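PDB 2GAX: hypothetical protein Atu0240, which is of unknown function but belongs to the DUF2000 family, grouped with the peptidyl-tRNA hydrolase 2 (PTH2) clan, so a related fold is likely. Local coordinates for residues A[2-7]-A[118-123]; A[6-11]-A[21-26]; A[10-15]-A[60-65]; A[35-40]-A[52-57]; A[83-88]-A[111-116]. All blocks are in the same frame, centred on the assembly; numbering follows the deposited sequence.

Contact 1 (A[2-7]-A[118-123]); sequences FDTKIA and RADRKI. With PO4 (phosphate ion), chain C.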
# COMPACT_ATOMS: atom_id res chain seq x y z
N PHE A 2 -10.43 9.52 -12.28
CA PHE A 2 -11.07 8.86 -11.15
C PHE A 2 -11.32 9.82 -10.01
O PHE A 2 -10.56 10.77 -9.82
CB PHE A 2 -10.17 7.72 -10.66
CG PHE A 2 -9.87 6.69 -11.70
CD1 PHE A 2 -10.61 5.52 -11.78
CD2 PHE A 2 -8.84 6.90 -12.63
CE1 PHE A 2 -10.34 4.57 -12.75
CE2 PHE A 2 -8.56 5.96 -13.61
CZ PHE A 2 -9.31 4.79 -13.67
N ASP A 3 -12.39 9.57 -9.24
CA ASP A 3 -12.65 10.31 -8.01
C ASP A 3 -11.58 10.02 -6.96
O ASP A 3 -11.24 10.88 -6.14
CB ASP A 3 -14.03 9.96 -7.44
CG ASP A 3 -15.17 10.66 -8.18
OD1 ASP A 3 -14.90 11.49 -9.08
OD2 ASP A 3 -16.34 10.38 -7.84
N THR A 4 -11.03 8.80 -7.02
CA THR A 4 -10.04 8.35 -6.04
C THR A 4 -8.61 8.39 -6.57
O THR A 4 -8.37 8.62 -7.76
CB THR A 4 -10.34 6.91 -5.55
OG1 THR A 4 -10.19 5.99 -6.64
CG2 THR A 4 -11.75 6.82 -4.98
N LYS A 5 -7.66 8.17 -5.65
CA LYS A 5 -6.25 8.04 -5.95
C LYS A 5 -5.70 6.82 -5.19
O LYS A 5 -6.09 6.59 -4.05
CB LYS A 5 -5.51 9.31 -5.52
CG LYS A 5 -4.00 9.24 -5.66
CD LYS A 5 -3.31 10.47 -5.07
CE LYS A 5 -1.81 10.19 -4.94
NZ LYS A 5 -0.96 11.38 -4.57
N ILE A 6 -4.79 6.08 -5.82
CA ILE A 6 -4.08 4.96 -5.17
C ILE A 6 -2.65 5.38 -4.85
O ILE A 6 -1.89 5.79 -5.72
CB ILE A 6 -4.07 3.66 -6.03
CG1 ILE A 6 -5.50 3.20 -6.35
CG2 ILE A 6 -3.35 2.52 -5.30
CD1 ILE A 6 -5.56 2.02 -7.30
N ALA A 7 -2.29 5.29 -3.57
CA ALA A 7 -0.98 5.65 -3.12
C ALA A 7 -0.37 4.54 -2.29
O ALA A 7 -1.06 3.89 -1.49
CB ALA A 7 -1.02 6.94 -2.33
N ARG A 118 -6.55 3.58 -1.17
CA ARG A 118 -7.32 4.12 -2.28
C ARG A 118 -8.49 4.88 -1.66
O ARG A 118 -9.33 4.28 -0.97
CB ARG A 118 -7.85 3.01 -3.17
CG ARG A 118 -8.81 3.49 -4.27
CD ARG A 118 -9.29 2.31 -5.11
NE ARG A 118 -9.99 2.77 -6.31
CZ ARG A 118 -11.28 3.10 -6.35
NH1 ARG A 118 -12.04 3.00 -5.27
NH2 ARG A 118 -11.81 3.51 -7.50
N ALA A 119 -8.54 6.18 -1.90
CA ALA A 119 -9.60 7.02 -1.34
C ALA A 119 -9.80 8.28 -2.17
O ALA A 119 -8.96 8.61 -3.02
CB ALA A 119 -9.28 7.39 0.09
N ASP A 120 -10.90 8.99 -1.93
CA ASP A 120 -11.16 10.23 -2.64
C ASP A 120 -9.90 11.07 -2.70
O ASP A 120 -9.22 11.26 -1.69
CB ASP A 120 -12.35 11.01 -2.05
CG ASP A 120 -13.68 10.66 -2.72
OD1 ASP A 120 -14.44 11.59 -3.06
OD2 ASP A 120 -13.97 9.45 -2.94
N ARG A 121 -9.58 11.53 -3.90
CA ARG A 121 -8.27 12.13 -4.18
C ARG A 121 -7.80 13.19 -3.19
O ARG A 121 -6.64 13.17 -2.76
CB ARG A 121 -8.21 12.64 -5.63
CG ARG A 121 -9.32 13.63 -6.04
CD ARG A 121 -9.26 13.92 -7.54
NE ARG A 121 -10.28 13.23 -8.31
CZ ARG A 121 -11.22 13.84 -9.04
NH1 ARG A 121 -11.25 15.16 -9.11
NH2 ARG A 121 -12.11 13.12 -9.71
N LYS A 122 -8.70 14.10 -2.79
CA LYS A 122 -8.33 15.20 -1.88
C LYS A 122 -7.97 14.69 -0.48
O LYS A 122 -7.03 15.19 0.16
CB LYS A 122 -9.46 16.25 -1.82
CG LYS A 122 -9.87 16.82 -3.20
CD LYS A 122 -10.70 18.11 -3.09
CE LYS A 122 -9.81 19.34 -2.76
NZ LYS A 122 -9.10 19.92 -3.95
N ILE A 123 -8.71 13.68 -0.03
CA ILE A 123 -8.46 12.99 1.23
C ILE A 123 -7.08 12.32 1.25
O ILE A 123 -6.33 12.47 2.23
CB ILE A 123 -9.60 11.96 1.55
CG1 ILE A 123 -10.84 12.71 2.08
CG2 ILE A 123 -9.16 10.93 2.58
CD1 ILE A 123 -12.15 11.94 1.96
P PO4 C . -13.54 6.36 -8.78
O1 PO4 C . -13.63 5.03 -9.50
O2 PO4 C . -13.88 7.48 -9.74
O3 PO4 C . -12.16 6.57 -8.24
O4 PO4 C . -14.54 6.38 -7.65
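Arg118 and Arg121, three positions apart where a strand gives way to a helix, meet segment 2-7 in quite different ways. Arg118 leaves its strand with CG anti to the backbone N (chi1 173°) and runs extended to NE, its CG passing Ile6 CG1 at 3.9 Å. Thr4 OG1, held in the crowded position between backbone N and carbonyl carbon, sits over one face of the Arg118 guanidinium, offset toward its rim. Its angle to the guanidinium nitrogens is too poor for a hydrogen bond; the hydroxyl donates instead to O3 of a phosphate, probably from the crystallisation liquor, 2.6 Å from OG1. Phosphate O1 lies in the guanidinium plane, at the edge, 3.1 Å from Arg118 NH2. A positive charge so close would favour an anion here. Gln56 completes the setting, its amide bonding both Thr4 OG1 and Arg118 NE.

Arg121 starts from the crowded chi1 position (55°) and bends at chi3, which brings NE and NH2 side-on to a single atom, Phe2 O. The NE bond, 2.9 Å to Phe2 O, lies on a carbonyl lone pair, whereas NH2 approaches from above that plane. NH2 also forms a salt bridge with Asp3 OD1 at 3.3 Å, the carboxylate turned 57° from the guanidinium.

Beneath these side chains, Lys5 and Ala119 exchange two backbone hydrogen bonds and Arg121 N donates to Asp3 O. With an anion bound by Asp3 N, Thr4 N and Thr4 OG1 at the start of strand 4-11, the arrangement is an antiparallel strand pair running into helix 121-127.

Contact 2 (A[6-11]-A[21-26]); sequences IAVILR and NVTAFL
Strand 6-11 and the helical segment 21-26 run in roughly opposing directions, at 145° between their N-to-C axes, and their axes come no closer than 9.5 Å, a separation bridged by side chains alone. Alternation along the strand selects the residues that meet the helix: Val8 and Leu10 do so, while the intervening Ile9 points away. The helix answers with Val22, Thr23 and Leu26, of which Val22 and Leu26 lie one turn apart and are joined by the backbone bond from Leu26 N to Val22 O.

Leu10 makes the closest approaches. Its CG is anti to the carbonyl carbon (chi1 -58°), and this turn carries the two methyls toward the helix although the CB bond itself does not aim there. CD2 reaches Val22 CG1 at 3.7 Å, the two side chains sliding past each other in opposite directions. CD1 comes to 3.5 Å from Thr23 OG1, crossing that side chain at about a right angle. The hydroxyl therefore lies against hydrocarbon, its polar need met within the helix by a hydrogen bond with Lys19 O. Thr23 OG1 takes this place because it is anti to the carbonyl carbon, beside the backbone N.

Val8 supplies the second point of packing. Its CG1, anti to the backbone N (chi1 174°), lies 4.1 Å from Leu26 CD1 and meets that leucine obliquely.

Helix 16-33 thus rests on one face of the central sheet, over strand 4-11, with Ser83 of strand 83-86 bonding Leu26 O. On the other face Ile9 packs against Leu68 and Ile71 of helix 65-77, so that strand 4-11 is enclosed between two helical layers.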
# COMPACT_ATOMS: atom_id res chain seq x y z
N ILE A 6 -4.79 6.08 -5.82
CA ILE A 6 -4.08 4.96 -5.17
C ILE A 6 -2.65 5.38 -4.85
O ILE A 6 -1.89 5.79 -5.72
CB ILE A 6 -4.07 3.66 -6.03
CG1 ILE A 6 -5.50 3.20 -6.35
CG2 ILE A 6 -3.35 2.52 -5.30
CD1 ILE A 6 -5.56 2.02 -7.30
N ALA A 7 -2.29 5.29 -3.57
CA ALA A 7 -0.98 5.65 -3.12
C ALA A 7 -0.37 4.54 -2.29
O ALA A 7 -1.06 3.89 -1.49
CB ALA A 7 -1.02 6.94 -2.33
N VAL A 8 0.92 4.31 -2.50
CA VAL A 8 1.71 3.39 -1.71
C VAL A 8 2.80 4.20 -1.01
O VAL A 8 3.50 4.96 -1.67
CB VAL A 8 2.40 2.34 -2.62
CG1 VAL A 8 3.36 1.46 -1.81
CG2 VAL A 8 1.37 1.51 -3.37
N ILE A 9 2.94 4.06 0.31
CA ILE A 9 3.99 4.75 1.08
C ILE A 9 4.89 3.76 1.81
O ILE A 9 4.45 2.99 2.67
CB ILE A 9 3.44 5.80 2.11
CG1 ILE A 9 2.32 6.66 1.53
CG2 ILE A 9 4.56 6.71 2.62
CD1 ILE A 9 0.90 6.16 1.83
N LEU A 10 6.18 3.80 1.47
CA LEU A 10 7.17 2.87 2.01
C LEU A 10 8.10 3.55 2.99
O LEU A 10 8.32 4.76 2.92
CB LEU A 10 7.98 2.27 0.85
CG LEU A 10 7.12 1.55 -0.19
CD1 LEU A 10 7.94 1.23 -1.43
CD2 LEU A 10 6.46 0.28 0.39
N ARG A 11 8.64 2.79 3.93
CA ARG A 11 9.65 3.35 4.83
C ARG A 11 10.95 3.45 4.04
O ARG A 11 11.37 2.47 3.44
CB ARG A 11 9.81 2.50 6.09
CG ARG A 11 10.43 3.28 7.26
CD ARG A 11 10.54 2.43 8.51
NE ARG A 11 11.56 1.38 8.39
CZ ARG A 11 11.67 0.35 9.23
NH1 ARG A 11 10.82 0.22 10.24
NH2 ARG A 11 12.61 -0.56 9.06
N ASN A 21 8.87 -6.35 -2.30
CA ASN A 21 8.05 -7.30 -1.51
C ASN A 21 6.84 -6.61 -0.85
O ASN A 21 5.70 -7.05 -1.04
CB ASN A 21 8.93 -8.02 -0.48
CG ASN A 21 8.16 -9.00 0.39
OD1 ASN A 21 7.39 -8.60 1.28
ND2 ASN A 21 8.40 -10.28 0.20
N VAL A 22 7.09 -5.54 -0.08
CA VAL A 22 6.02 -4.80 0.63
C VAL A 22 4.98 -4.23 -0.35
O VAL A 22 3.76 -4.29 -0.09
CB VAL A 22 6.58 -3.68 1.55
CG1 VAL A 22 5.45 -2.83 2.12
CG2 VAL A 22 7.40 -4.30 2.72
N THR A 23 5.45 -3.70 -1.47
CA THR A 23 4.57 -3.08 -2.49
C THR A 23 3.64 -4.13 -3.06
O THR A 23 2.43 -3.90 -3.21
CB THR A 23 5.37 -2.38 -3.61
OG1 THR A 23 6.09 -1.27 -3.05
CG2 THR A 23 4.44 -1.87 -4.75
N ALA A 24 4.20 -5.31 -3.33
CA ALA A 24 3.44 -6.41 -3.91
C ALA A 24 2.31 -6.81 -2.96
O ALA A 24 1.15 -6.91 -3.38
CB ALA A 24 4.36 -7.57 -4.19
N PHE A 25 2.65 -7.01 -1.68
CA PHE A 25 1.64 -7.38 -0.69
C PHE A 25 0.61 -6.30 -0.45
O PHE A 25 -0.60 -6.57 -0.44
CB PHE A 25 2.31 -7.79 0.61
CG PHE A 25 2.84 -9.19 0.57
CD1 PHE A 25 1.99 -10.26 0.83
CD2 PHE A 25 4.16 -9.44 0.25
CE1 PHE A 25 2.47 -11.58 0.79
CE2 PHE A 25 4.65 -10.75 0.21
CZ PHE A 25 3.81 -11.81 0.49
N LEU A 26 1.06 -5.06 -0.30
CA LEU A 26 0.10 -3.96 -0.13
C LEU A 26 -0.93 -3.87 -1.27
O LEU A 26 -2.12 -3.65 -1.02
CB LEU A 26 0.83 -2.63 0.03
CG LEU A 26 1.70 -2.47 1.30
CD1 LEU A 26 2.53 -1.22 1.16
CD2 LEU A 26 0.86 -2.42 2.59

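Contact 3 (A[10-15]-A[60-65]); sequences LRDDLA and VMATDQ
The shortest polar link is within segment 10-15: Arg11 NE donates to Asp13 OD1 at 2.7 Å, a salt bridge that uses the syn lone pair of the carboxylate and lies near the guanidinium plane. Arg11 can reach round the turn because its chain, starting with CG anti to the backbone N, bends at chi3 (71°). Its NH1 has a further charged partner in Glu87. Two carboxylates thus meet one guanidinium, which would hold it in place and steady its charge.

Three backbone bonds join the segments. Leu10 N donates to Met61 O at 2.9 Å, and Leu10 O receives Thr63 N almost along the C=O axis. Asp12 N then donates to Thr63 O at 2.9 Å, coming from above the carbonyl plane, and so carries the parallel ladder into the type I turn of Arg11 to Leu14.

Packing surrounds this ladder. Asp12, with CG anti to the backbone N, lays OD1 3.6 Å from Ala62 CB; the charge of that carboxylate is met by Lys19. Leu10 CD1 touches Val60 CG1 at 4.1 Å, and the Arg11 CD methylene passes beside the Gln65 side chain, the guanidinium and amide planes nearly perpendicular.

The pair lies between strand 112-120, whose Val113 bonds Arg11, and strand 132-133, whose Lys132 bonds Ala62. Both segments lead from their strands toward helices, 16-33 and 65-77, with Asp64 capping the latter through Ala67 N.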
# COMPACT_ATOMS: atom_id res chain seq x y z
N LEU A 10 6.18 3.80 1.47
CA LEU A 10 7.17 2.87 2.01
C LEU A 10 8.10 3.55 2.99
O LEU A 10 8.32 4.76 2.92
CB LEU A 10 7.98 2.27 0.85
CG LEU A 10 7.12 1.55 -0.19
CD1 LEU A 10 7.94 1.23 -1.43
CD2 LEU A 10 6.46 0.28 0.39
N ARG A 11 8.64 2.79 3.93
CA ARG A 11 9.65 3.35 4.83
C ARG A 11 10.95 3.45 4.04
O ARG A 11 11.37 2.47 3.44
CB ARG A 11 9.81 2.50 6.09
CG ARG A 11 10.43 3.28 7.26
CD ARG A 11 10.54 2.43 8.51
NE ARG A 11 11.56 1.38 8.39
CZ ARG A 11 11.67 0.35 9.23
NH1 ARG A 11 10.82 0.22 10.24
NH2 ARG A 11 12.61 -0.56 9.06
N ASP A 12 11.59 4.63 4.01
CA ASP A 12 12.66 4.86 3.03
C ASP A 12 13.90 4.01 3.25
O ASP A 12 14.65 3.74 2.31
CB ASP A 12 13.03 6.34 2.89
CG ASP A 12 13.72 6.66 1.56
OD1 ASP A 12 13.55 5.89 0.56
OD2 ASP A 12 14.45 7.68 1.50
N ASP A 13 14.11 3.55 4.48
CA ASP A 13 15.35 2.81 4.79
C ASP A 13 15.35 1.32 4.42
O ASP A 13 16.35 0.63 4.62
CB ASP A 13 15.75 3.03 6.25
CG ASP A 13 14.77 2.44 7.24
OD1 ASP A 13 13.65 2.06 6.84
OD2 ASP A 13 15.11 2.37 8.44
N LEU A 14 14.25 0.84 3.85
CA LEU A 14 14.16 -0.57 3.42
C LEU A 14 15.10 -0.86 2.26
O LEU A 14 15.33 0.01 1.40
CB LEU A 14 12.74 -0.89 2.96
CG LEU A 14 11.55 -0.84 3.93
CD1 LEU A 14 10.27 -1.12 3.16
CD2 LEU A 14 11.69 -1.84 5.08
N ALA A 15 15.65 -2.07 2.21
CA ALA A 15 16.36 -2.53 1.03
C ALA A 15 15.40 -2.50 -0.16
O ALA A 15 14.18 -2.51 0.03
CB ALA A 15 16.87 -3.93 1.24
N VAL A 60 3.78 5.96 -5.97
CA VAL A 60 4.63 5.38 -4.91
C VAL A 60 5.45 6.46 -4.21
O VAL A 60 6.07 7.29 -4.86
CB VAL A 60 5.56 4.26 -5.46
CG1 VAL A 60 6.38 3.62 -4.33
CG2 VAL A 60 4.73 3.21 -6.18
N MSE A 61 5.42 6.44 -2.87
CA MSE A 61 6.11 7.44 -2.06
C MSE A 61 6.96 6.78 -0.98
O MSE A 61 6.84 5.58 -0.73
CB MSE A 61 5.09 8.38 -1.42
CG MSE A 61 4.22 9.13 -2.42
SE MSE A 61 2.64 9.88 -1.54
CE MSE A 61 1.72 8.28 -1.25
N ALA A 62 7.82 7.56 -0.34
CA ALA A 62 8.65 7.06 0.76
C ALA A 62 8.80 8.14 1.82
O ALA A 62 8.73 9.33 1.52
CB ALA A 62 10.01 6.61 0.25
N THR A 63 8.96 7.72 3.07
CA THR A 63 9.22 8.65 4.16
C THR A 63 9.84 7.92 5.35
O THR A 63 10.05 6.71 5.30
CB THR A 63 7.94 9.43 4.57
OG1 THR A 63 8.27 10.43 5.54
CG2 THR A 63 6.86 8.50 5.13
N ASP A 64 10.11 8.67 6.42
CA ASP A 64 10.70 8.12 7.64
C ASP A 64 9.68 7.45 8.57
O ASP A 64 8.47 7.63 8.42
CB ASP A 64 11.47 9.21 8.39
CG ASP A 64 10.57 10.36 8.82
OD1 ASP A 64 10.33 11.27 7.99
OD2 ASP A 64 10.10 10.35 9.98
N GLN A 65 10.19 6.70 9.54
CA GLN A 65 9.35 5.95 10.47
C GLN A 65 8.24 6.78 11.13
O GLN A 65 7.06 6.42 11.06
CB GLN A 65 10.20 5.26 11.54
CG GLN A 65 9.44 4.31 12.44
CD GLN A 65 8.76 3.20 11.67
OE1 GLN A 65 7.71 3.40 11.04
NE2 GLN A 65 9.32 2.00 11.76

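Contact 4 (A[35-40]-A[52-57]); sequences GEIIGE and PLSIQP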
# COMPACT_ATOMS: atom_id res chain seq x y z
N GLY A 35 -12.11 -4.65 -6.38
CA GLY A 35 -11.92 -5.48 -7.58
C GLY A 35 -12.25 -4.73 -8.86
O GLY A 35 -11.80 -5.11 -9.93
N GLU A 36 -13.05 -3.67 -8.73
CA GLU A 36 -13.46 -2.82 -9.85
C GLU A 36 -12.30 -2.10 -10.57
O GLU A 36 -12.46 -1.62 -11.69
CB GLU A 36 -14.50 -1.80 -9.37
CG GLU A 36 -15.83 -2.41 -8.90
CD GLU A 36 -15.81 -2.91 -7.44
OE1 GLU A 36 -14.85 -2.65 -6.68
OE2 GLU A 36 -16.80 -3.59 -7.06
N ILE A 37 -11.12 -2.02 -9.94
CA ILE A 37 -9.97 -1.38 -10.60
C ILE A 37 -9.36 -2.24 -11.72
O ILE A 37 -8.64 -1.75 -12.57
CB ILE A 37 -8.87 -0.86 -9.61
CG1 ILE A 37 -8.10 -2.01 -8.96
CG2 ILE A 37 -9.48 0.08 -8.55
CD1 ILE A 37 -6.74 -1.60 -8.34
N ILE A 38 -9.68 -3.54 -11.74
CA ILE A 38 -9.13 -4.42 -12.74
C ILE A 38 -9.84 -4.24 -14.08
O ILE A 38 -11.07 -4.30 -14.16
CB ILE A 38 -9.18 -5.89 -12.26
CG1 ILE A 38 -8.33 -6.09 -10.98
CG2 ILE A 38 -8.81 -6.86 -13.37
CD1 ILE A 38 -6.90 -5.59 -11.04
N GLY A 39 -9.08 -4.02 -15.15
CA GLY A 39 -9.68 -3.86 -16.47
C GLY A 39 -9.81 -5.10 -17.34
O GLY A 39 -9.97 -6.22 -16.84
N GLU A 40 -9.75 -4.87 -18.64
CA GLU A 40 -9.82 -5.91 -19.68
C GLU A 40 -8.46 -6.61 -19.84
O GLU A 40 -7.43 -6.02 -19.54
CB GLU A 40 -10.21 -5.24 -21.00
CG GLU A 40 -11.69 -4.95 -21.12
CD GLU A 40 -12.48 -6.23 -21.23
OE1 GLU A 40 -12.46 -6.86 -22.32
OE2 GLU A 40 -13.10 -6.63 -20.21
N PRO A 52 -5.45 -9.09 -16.81
CA PRO A 52 -5.85 -7.69 -16.80
C PRO A 52 -5.19 -7.01 -15.60
O PRO A 52 -4.86 -7.68 -14.62
CB PRO A 52 -7.36 -7.76 -16.62
CG PRO A 52 -7.59 -9.02 -15.82
CD PRO A 52 -6.52 -9.99 -16.32
N LEU A 53 -4.98 -5.70 -15.69
CA LEU A 53 -4.26 -4.96 -14.63
C LEU A 53 -5.12 -3.82 -14.10
O LEU A 53 -6.20 -3.57 -14.62
CB LEU A 53 -2.92 -4.42 -15.17
CG LEU A 53 -1.95 -5.34 -15.95
CD1 LEU A 53 -0.72 -4.55 -16.42
CD2 LEU A 53 -1.52 -6.61 -15.19
N SER A 54 -4.64 -3.12 -13.06
CA SER A 54 -5.32 -1.92 -12.57
C SER A 54 -5.47 -0.93 -13.70
O SER A 54 -4.52 -0.69 -14.47
CB SER A 54 -4.54 -1.26 -11.43
OG SER A 54 -5.16 -0.02 -11.06
N ILE A 55 -6.66 -0.37 -13.83
CA ILE A 55 -6.90 0.68 -14.79
C ILE A 55 -6.51 2.04 -14.22
O ILE A 55 -6.44 3.03 -14.95
CB ILE A 55 -8.38 0.71 -15.26
CG1 ILE A 55 -9.33 0.93 -14.07
CG2 ILE A 55 -8.69 -0.56 -16.02
CD1 ILE A 55 -10.81 1.12 -14.47
N GLN A 56 -6.29 2.08 -12.91
CA GLN A 56 -6.04 3.32 -12.18
C GLN A 56 -4.55 3.47 -11.87
O GLN A 56 -3.92 2.51 -11.43
CB GLN A 56 -6.87 3.28 -10.88
CG GLN A 56 -6.89 4.53 -10.06
CD GLN A 56 -7.95 4.52 -8.96
OE1 GLN A 56 -8.81 3.62 -8.88
NE2 GLN A 56 -7.91 5.53 -8.11
N PRO A 57 -3.98 4.69 -12.06
CA PRO A 57 -2.59 4.94 -11.73
C PRO A 57 -2.29 4.71 -10.25
O PRO A 57 -3.18 4.81 -9.40
CB PRO A 57 -2.42 6.45 -12.04
CG PRO A 57 -3.45 6.74 -13.02
CD PRO A 57 -4.62 5.89 -12.62
O HOH W 1 -6.57 -4.24 -17.74
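A single backbone bridge, between Ile38 and Ser54, ties together the two loop segments that flank the small hairpin of strands 42-43 and 49-50. The segments 35-40 and 52-57 form the base from which that hairpin projects.

Two direct hydrogen bonds carry the bridge. Ile55 N donates to Ile37 O at 2.7 Å, nearly along the C=O axis, and Gly39 N donates to Leu53 O at 3.0 Å, almost straight at 170°. Toward the hairpin a water takes over, donating a hydrogen bond to Glu40 O and accepting one from Leu53 N. Within segment 52-57 the Ser54 hydroxyl, placed with OG anti to the backbone N (chi1 174°), donates to Gln56 O on a carbonyl lone pair.

Van der Waals contacts surround the bridge. Ile37 has CG1 in the crowded position between backbone N and carbonyl carbon, so CD1 comes to 3.5 Å from Ser54 OG while CG2 faces Gln56 OE1. That amide crosses the isoleucine at about a right angle, and its two ends bond Thr4 OG1 and Arg118 NE, linking the loop to the central sheet. Ile55 CG2 packs on Gly39 CA at 3.5 Å.

Ile38 and Pro52 are packed closer than usual van der Waals contact. Crossing obliquely, Ile38 CG2, anti to its own backbone N, presses on Pro52 CG at 3.5 Å.

Contact 5 (A[83-88]-A[111-116]); sequences SLYIEE and KVVGMA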
# COMPACT_ATOMS: atom_id res chain seq x y z
N SER A 83 -4.22 -1.06 3.30
CA SER A 83 -3.27 -2.18 3.43
C SER A 83 -2.10 -1.72 4.30
O SER A 83 -1.66 -0.58 4.17
CB SER A 83 -2.75 -2.61 2.07
OG SER A 83 -3.82 -2.88 1.19
N LEU A 84 -1.59 -2.60 5.15
CA LEU A 84 -0.54 -2.24 6.10
C LEU A 84 0.43 -3.40 6.29
O LEU A 84 0.02 -4.56 6.32
CB LEU A 84 -1.11 -1.80 7.44
CG LEU A 84 -0.24 -0.85 8.27
CD1 LEU A 84 -0.20 0.55 7.71
CD2 LEU A 84 -0.66 -0.84 9.73
N TYR A 85 1.71 -3.05 6.42
CA TYR A 85 2.79 -4.03 6.53
C TYR A 85 3.74 -3.48 7.59
O TYR A 85 4.20 -2.34 7.49
CB TYR A 85 3.50 -4.12 5.17
CG TYR A 85 4.32 -5.37 4.90
CD1 TYR A 85 4.03 -6.19 3.81
CD2 TYR A 85 5.40 -5.73 5.73
CE1 TYR A 85 4.79 -7.35 3.54
CE2 TYR A 85 6.16 -6.86 5.47
CZ TYR A 85 5.85 -7.66 4.39
OH TYR A 85 6.62 -8.77 4.14
N ILE A 86 3.99 -4.27 8.64
CA ILE A 86 4.89 -3.88 9.73
C ILE A 86 6.21 -4.66 9.63
O ILE A 86 6.26 -5.71 9.00
CB ILE A 86 4.27 -4.06 11.16
CG1 ILE A 86 3.97 -5.54 11.48
CG2 ILE A 86 2.99 -3.22 11.31
CD1 ILE A 86 3.71 -5.81 12.96
N GLU A 87 7.25 -4.13 10.26
CA GLU A 87 8.59 -4.70 10.19
C GLU A 87 8.66 -6.18 10.60
O GLU A 87 9.35 -6.98 9.97
CB GLU A 87 9.54 -3.89 11.07
CG GLU A 87 11.03 -4.17 10.83
CD GLU A 87 11.93 -3.28 11.68
OE1 GLU A 87 11.77 -2.05 11.64
OE2 GLU A 87 12.79 -3.83 12.41
N GLU A 88 7.92 -6.53 11.65
CA GLU A 88 7.95 -7.87 12.20
C GLU A 88 7.44 -8.91 11.22
O GLU A 88 7.77 -10.08 11.35
CB GLU A 88 7.16 -7.96 13.51
CG GLU A 88 7.86 -7.36 14.73
CD GLU A 88 7.83 -5.84 14.78
OE1 GLU A 88 7.18 -5.18 13.93
OE2 GLU A 88 8.47 -5.29 15.69
N LYS A 111 5.87 -0.64 14.00
CA LYS A 111 6.93 -0.18 13.10
C LYS A 111 6.45 -0.43 11.68
O LYS A 111 6.79 -1.44 11.08
CB LYS A 111 8.25 -0.90 13.38
CG LYS A 111 8.84 -0.62 14.74
CD LYS A 111 9.90 -1.66 15.12
CE LYS A 111 10.85 -1.12 16.18
NZ LYS A 111 11.22 -2.17 17.18
N VAL A 112 5.60 0.46 11.18
CA VAL A 112 5.08 0.33 9.83
C VAL A 112 6.21 0.49 8.83
O VAL A 112 7.00 1.44 8.92
CB VAL A 112 3.97 1.34 9.51
CG1 VAL A 112 3.45 1.12 8.09
CG2 VAL A 112 2.82 1.19 10.50
N VAL A 113 6.29 -0.45 7.90
CA VAL A 113 7.24 -0.36 6.80
C VAL A 113 6.58 -0.01 5.46
O VAL A 113 7.24 0.38 4.51
CB VAL A 113 8.14 -1.61 6.70
CG1 VAL A 113 8.92 -1.78 8.02
CG2 VAL A 113 7.31 -2.87 6.41
N GLY A 114 5.25 -0.12 5.40
CA GLY A 114 4.53 0.28 4.20
C GLY A 114 3.04 0.36 4.45
O GLY A 114 2.52 -0.32 5.32
N MSE A 115 2.38 1.21 3.67
CA MSE A 115 0.93 1.35 3.68
C MSE A 115 0.47 1.71 2.28
O MSE A 115 1.18 2.41 1.54
CB MSE A 115 0.48 2.43 4.65
CG MSE A 115 -1.04 2.53 4.82
SE MSE A 115 -1.54 4.01 6.04
CE MSE A 115 -2.01 5.38 4.73
N ALA A 116 -0.70 1.23 1.89
CA ALA A 116 -1.32 1.66 0.66
C ALA A 116 -2.75 1.98 0.95
O ALA A 116 -3.38 1.33 1.78
CB ALA A 116 -1.27 0.59 -0.42
O HOH W 2 5.57 -3.44 14.80
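Leu84 and Met115, a non-hydrogen-bonded pair on one face, both have CG anti to the backbone N (chi1 -154° and -174°), and with chi2 of Leu84 at 73° its CD1 comes to 3.6 Å from CG of Met115, a selenomethionine. Leu84 CD1 also lies 3.7 Å from Val112 CG1, the side chains crossing at about a right angle. Tyr85 shares that first torsion but belongs to the other face. Val113 places CG2 in the crowded position between backbone N and carbonyl carbon, 3.5 Å from Tyr85 CD2.

Backbone bonds pair Ser83 with Ala116 in both directions, and Tyr85 N donates to Gly114 O. Tyr85 O is gripped twice, by Val113 N at 2.8 Å and Gly114 N at 3.2 Å, the latter on a lone pair. Beyond it Glu87 N donates to Lys111 O at 2.8 Å. A water donates to Glu88 OE1 and accepts from Lys111 N, while the Glu87 carboxylate is engaged by Arg11.

Two residues, Val113 and Gly114, opposite the one Tyr85 make this a classic beta bulge, which shifts the register by one where the outermost strand 83-86 joins strand 112-120 of the mixed sheet.

Contacts 1, 2 and 3 all draw on strand 4-11, and contact 5 adds the outer strand beyond 112-120, so four of the five describe one sheet and a helix on it. Contacts 2 and 5 have centres about 8 Å apart, joined by the bond between Ile9 N and Met115 O at 2.7 Å. Contacts 3 and 5 meet through the salt bridge of Arg11 NH1 to Glu87 OE1, 2.8 Å long. Contact 4 is remote from contacts 3 and 5 (centres about 25 and 24 Å away) but only about 15 Å from contact 1, which it meets through Gln56. The side chain of Gln56 lies about 4 Å from the phosphate; whether the ion marks a functional pocket is unknown.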